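Local structure of vacuolar protein sorting protein 36 (Saccharomyces cerevisiae, 2CAY) at residues 25-31 with 57-63. The protein is an ESCRT-II subunit whose N-terminal PH-type GLUE domain probably binds membrane lipids during protein sorting into multivesicular bodies. Sequence-based numbering, arbitrary orientation.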
loop_
_atom_site.group_PDB
_atom_site.type_symbol
_atom_site.label_atom_id
_atom_site.label_comp_id
_atom_site.label_asym_id
_atom_site.label_seq_id
_atom_site.Cartn_x
_atom_site.Cartn_y
_atom_site.Cartn_z
ATOM N N LEU A 25 4.667 -28.537 -21.532
ATOM C CA LEU A 25 5.281 -28.504 -20.210
ATOM C C LEU A 25 6.427 -29.490 -20.102
ATOM O O LEU A 25 6.507 -30.469 -20.865
ATOM C CB LEU A 25 4.210 -28.760 -19.149
ATOM C CG LEU A 25 3.425 -27.604 -18.475
ATOM C CD1 LEU A 25 3.549 -26.207 -19.068
ATOM C CD2 LEU A 25 1.978 -27.959 -18.187
ATOM N N ARG A 26 7.316 -29.222 -19.153
ATOM C CA ARG A 26 8.478 -30.059 -18.938
ATOM C C ARG A 26 8.112 -31.377 -18.261
ATOM O O ARG A 26 7.018 -31.510 -17.691
ATOM C CB ARG A 26 9.549 -29.267 -18.185
ATOM C CG ARG A 26 9.864 -27.982 -18.944
ATOM C CD ARG A 26 11.147 -27.293 -18.544
ATOM N NE ARG A 26 11.055 -26.644 -17.251
ATOM C CZ ARG A 26 11.446 -25.397 -16.963
ATOM N NH1 ARG A 26 11.965 -24.574 -17.865
ATOM N NH2 ARG A 26 11.300 -24.970 -15.728
ATOM N N GLU A 27 9.002 -32.366 -18.357
ATOM C CA GLU A 27 8.751 -33.647 -17.722
ATOM C C GLU A 27 8.434 -33.453 -16.236
ATOM O O GLU A 27 9.193 -32.813 -15.500
ATOM C CB GLU A 27 9.934 -34.610 -17.917
ATOM C CG GLU A 27 9.732 -35.985 -17.260
ATOM C CD GLU A 27 10.378 -37.140 -18.044
ATOM O OE1 GLU A 27 10.412 -37.102 -19.313
ATOM O OE2 GLU A 27 10.837 -38.103 -17.383
ATOM N N GLY A 28 7.294 -33.983 -15.804
ATOM C CA GLY A 28 6.922 -33.920 -14.390
ATOM C C GLY A 28 6.443 -32.540 -13.932
ATOM O O GLY A 28 6.125 -32.343 -12.761
ATOM N N GLU A 29 6.415 -31.576 -14.846
ATOM C CA GLU A 29 5.853 -30.259 -14.530
ATOM C C GLU A 29 4.314 -30.286 -14.657
ATOM O O GLU A 29 3.787 -30.704 -15.694
ATOM C CB GLU A 29 6.476 -29.212 -15.454
ATOM C CG GLU A 29 6.081 -27.787 -15.108
ATOM C CD GLU A 29 6.533 -26.761 -16.162
ATOM O OE1 GLU A 29 6.955 -27.139 -17.289
ATOM O OE2 GLU A 29 6.440 -25.555 -15.865
ATOM N N LYS A 30 3.604 -29.837 -13.613
ATOM C CA LYS A 30 2.143 -29.960 -13.551
ATOM C C LYS A 30 1.448 -28.606 -13.392
ATOM O O LYS A 30 1.932 -27.769 -12.616
ATOM C CB LYS A 30 1.736 -30.871 -12.382
ATOM C CG LYS A 30 2.048 -32.367 -12.588
ATOM C CD LYS A 30 1.784 -33.157 -11.268
ATOM C CE LYS A 30 2.133 -34.631 -11.419
ATOM N NZ LYS A 30 3.439 -34.771 -12.145
ATOM N N ASP A 31 0.331 -28.381 -14.104
ATOM C CA ASP A 31 -0.414 -27.136 -13.868
ATOM C C ASP A 31 -1.171 -27.103 -12.532
ATOM O O ASP A 31 -1.702 -28.121 -12.064
ATOM C CB ASP A 31 -1.233 -26.614 -15.051
ATOM C CG ASP A 31 -2.287 -27.581 -15.543
ATOM O OD1 ASP A 31 -2.497 -28.667 -14.930
ATOM O OD2 ASP A 31 -2.899 -27.241 -16.593
ATOM N N LEU A 57 0.045 -21.057 -13.597
ATOM C CA LEU A 57 0.999 -21.386 -12.574
ATOM C C LEU A 57 1.245 -22.890 -12.641
ATOM O O LEU A 57 0.279 -23.695 -12.622
ATOM C CB LEU A 57 0.468 -21.012 -11.173
ATOM C CG LEU A 57 1.359 -21.477 -9.997
ATOM C CD1 LEU A 57 2.585 -20.538 -9.903
ATOM C CD2 LEU A 57 0.524 -21.363 -8.705
ATOM N N THR A 58 2.518 -23.270 -12.691
ATOM C CA THR A 58 2.886 -24.670 -12.582
ATOM C C THR A 58 3.728 -24.837 -11.343
ATOM O O THR A 58 4.123 -23.856 -10.675
ATOM C CB THR A 58 3.671 -25.218 -13.833
ATOM O OG1 THR A 58 5.026 -24.769 -13.775
ATOM C CG2 THR A 58 3.040 -24.825 -15.177
ATOM N N SER A 59 4.016 -26.096 -11.032
ATOM C CA SER A 59 4.952 -26.471 -10.013
ATOM C C SER A 59 6.359 -25.818 -10.167
ATOM O O SER A 59 7.081 -25.722 -9.200
ATOM C CB SER A 59 5.103 -28.028 -9.983
ATOM O OG SER A 59 5.235 -28.596 -11.291
ATOM N N GLN A 60 6.721 -25.375 -11.366
ATOM C CA GLN A 60 8.058 -24.851 -11.625
ATOM C C GLN A 60 8.080 -23.422 -12.122
ATOM O O GLN A 60 9.104 -22.764 -12.004
ATOM C CB GLN A 60 8.744 -25.694 -12.714
ATOM C CG GLN A 60 8.923 -27.168 -12.329
ATOM C CD GLN A 60 9.626 -27.950 -13.420
ATOM O OE1 GLN A 60 10.307 -27.376 -14.257
ATOM N NE2 GLN A 60 9.459 -29.272 -13.411
ATOM N N ARG A 61 6.999 -22.982 -12.758
ATOM C CA ARG A 61 7.026 -21.736 -13.563
ATOM C C ARG A 61 5.742 -20.923 -13.450
ATOM O O ARG A 61 4.687 -21.462 -13.118
ATOM C CB ARG A 61 7.257 -22.048 -15.053
ATOM C CG ARG A 61 8.674 -22.612 -15.349
ATOM C CD ARG A 61 8.952 -22.687 -16.847
ATOM N NE ARG A 61 8.202 -23.767 -17.485
ATOM C CZ ARG A 61 8.191 -23.979 -18.802
ATOM N NH1 ARG A 61 8.865 -23.179 -19.625
ATOM N NH2 ARG A 61 7.491 -24.994 -19.307
ATOM N N ILE A 62 5.836 -19.641 -13.802
ATOM C CA ILE A 62 4.680 -18.853 -14.196
ATOM C C ILE A 62 4.783 -18.663 -15.699
ATOM O O ILE A 62 5.844 -18.266 -16.218
ATOM C CB ILE A 62 4.645 -17.461 -13.471
ATOM C CG1 ILE A 62 4.356 -17.646 -11.975
ATOM C CG2 ILE A 62 3.608 -16.545 -14.143
ATOM C CD1 ILE A 62 4.912 -16.469 -11.035
ATOM N N ILE A 63 3.697 -18.937 -16.403
ATOM C CA ILE A 63 3.703 -18.922 -17.849
ATOM C C ILE A 63 2.639 -18.013 -18.397
ATOM O O ILE A 63 1.479 -18.112 -18.036
ATOM C CB ILE A 63 3.504 -20.348 -18.413
ATOM C CG1 ILE A 63 4.688 -21.269 -18.016
ATOM C CG2 ILE A 63 3.258 -20.301 -19.963
ATOM C CD1 ILE A 63 4.382 -22.764 -18.253
HETATM O O HOH W 1 7.652 -30.122 -10.849
#
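The tight turn of a beta hairpin, closed by Thr58 N to Arg61 O (2.9 Å) and braced by an ST turn and ST motif at Thr58, meets the loop that leads into strand 31-35. Thr58 OG1 accepts from Gln60 N (3.0 Å) and Arg61 N (2.8 Å), and donates to Glu29 OE2 at 2.6 Å. The Glu29 carboxylate also forms a salt bridge with Arg61: NE to OE2 and NH2 to OE1, both 3.0 Å. Glu29 OE1 further accepts from Arg26 N at 2.8 Å, across the type II turn Arg26-Glu29. In this PH-type fold, 31-35 pairs antiparallel with 53-58. That pairing begins at Asp31-Thr58, a non-hydrogen-bonded pair. Next to it, Ser59 N donates to Lys30 O and Lys30 N to Ser59 OG, both 3.1 Å. The Arg26 guanidinium lies flat on that of Arg61, centres 4.0 Å apart. Each of these like charges has its own acid: Glu29 for Arg61, and Glu78, on the neighbouring strand 75-78, for Arg26. Gln60 OE1 accepts from Arg26 NH2 at 3.0 Å.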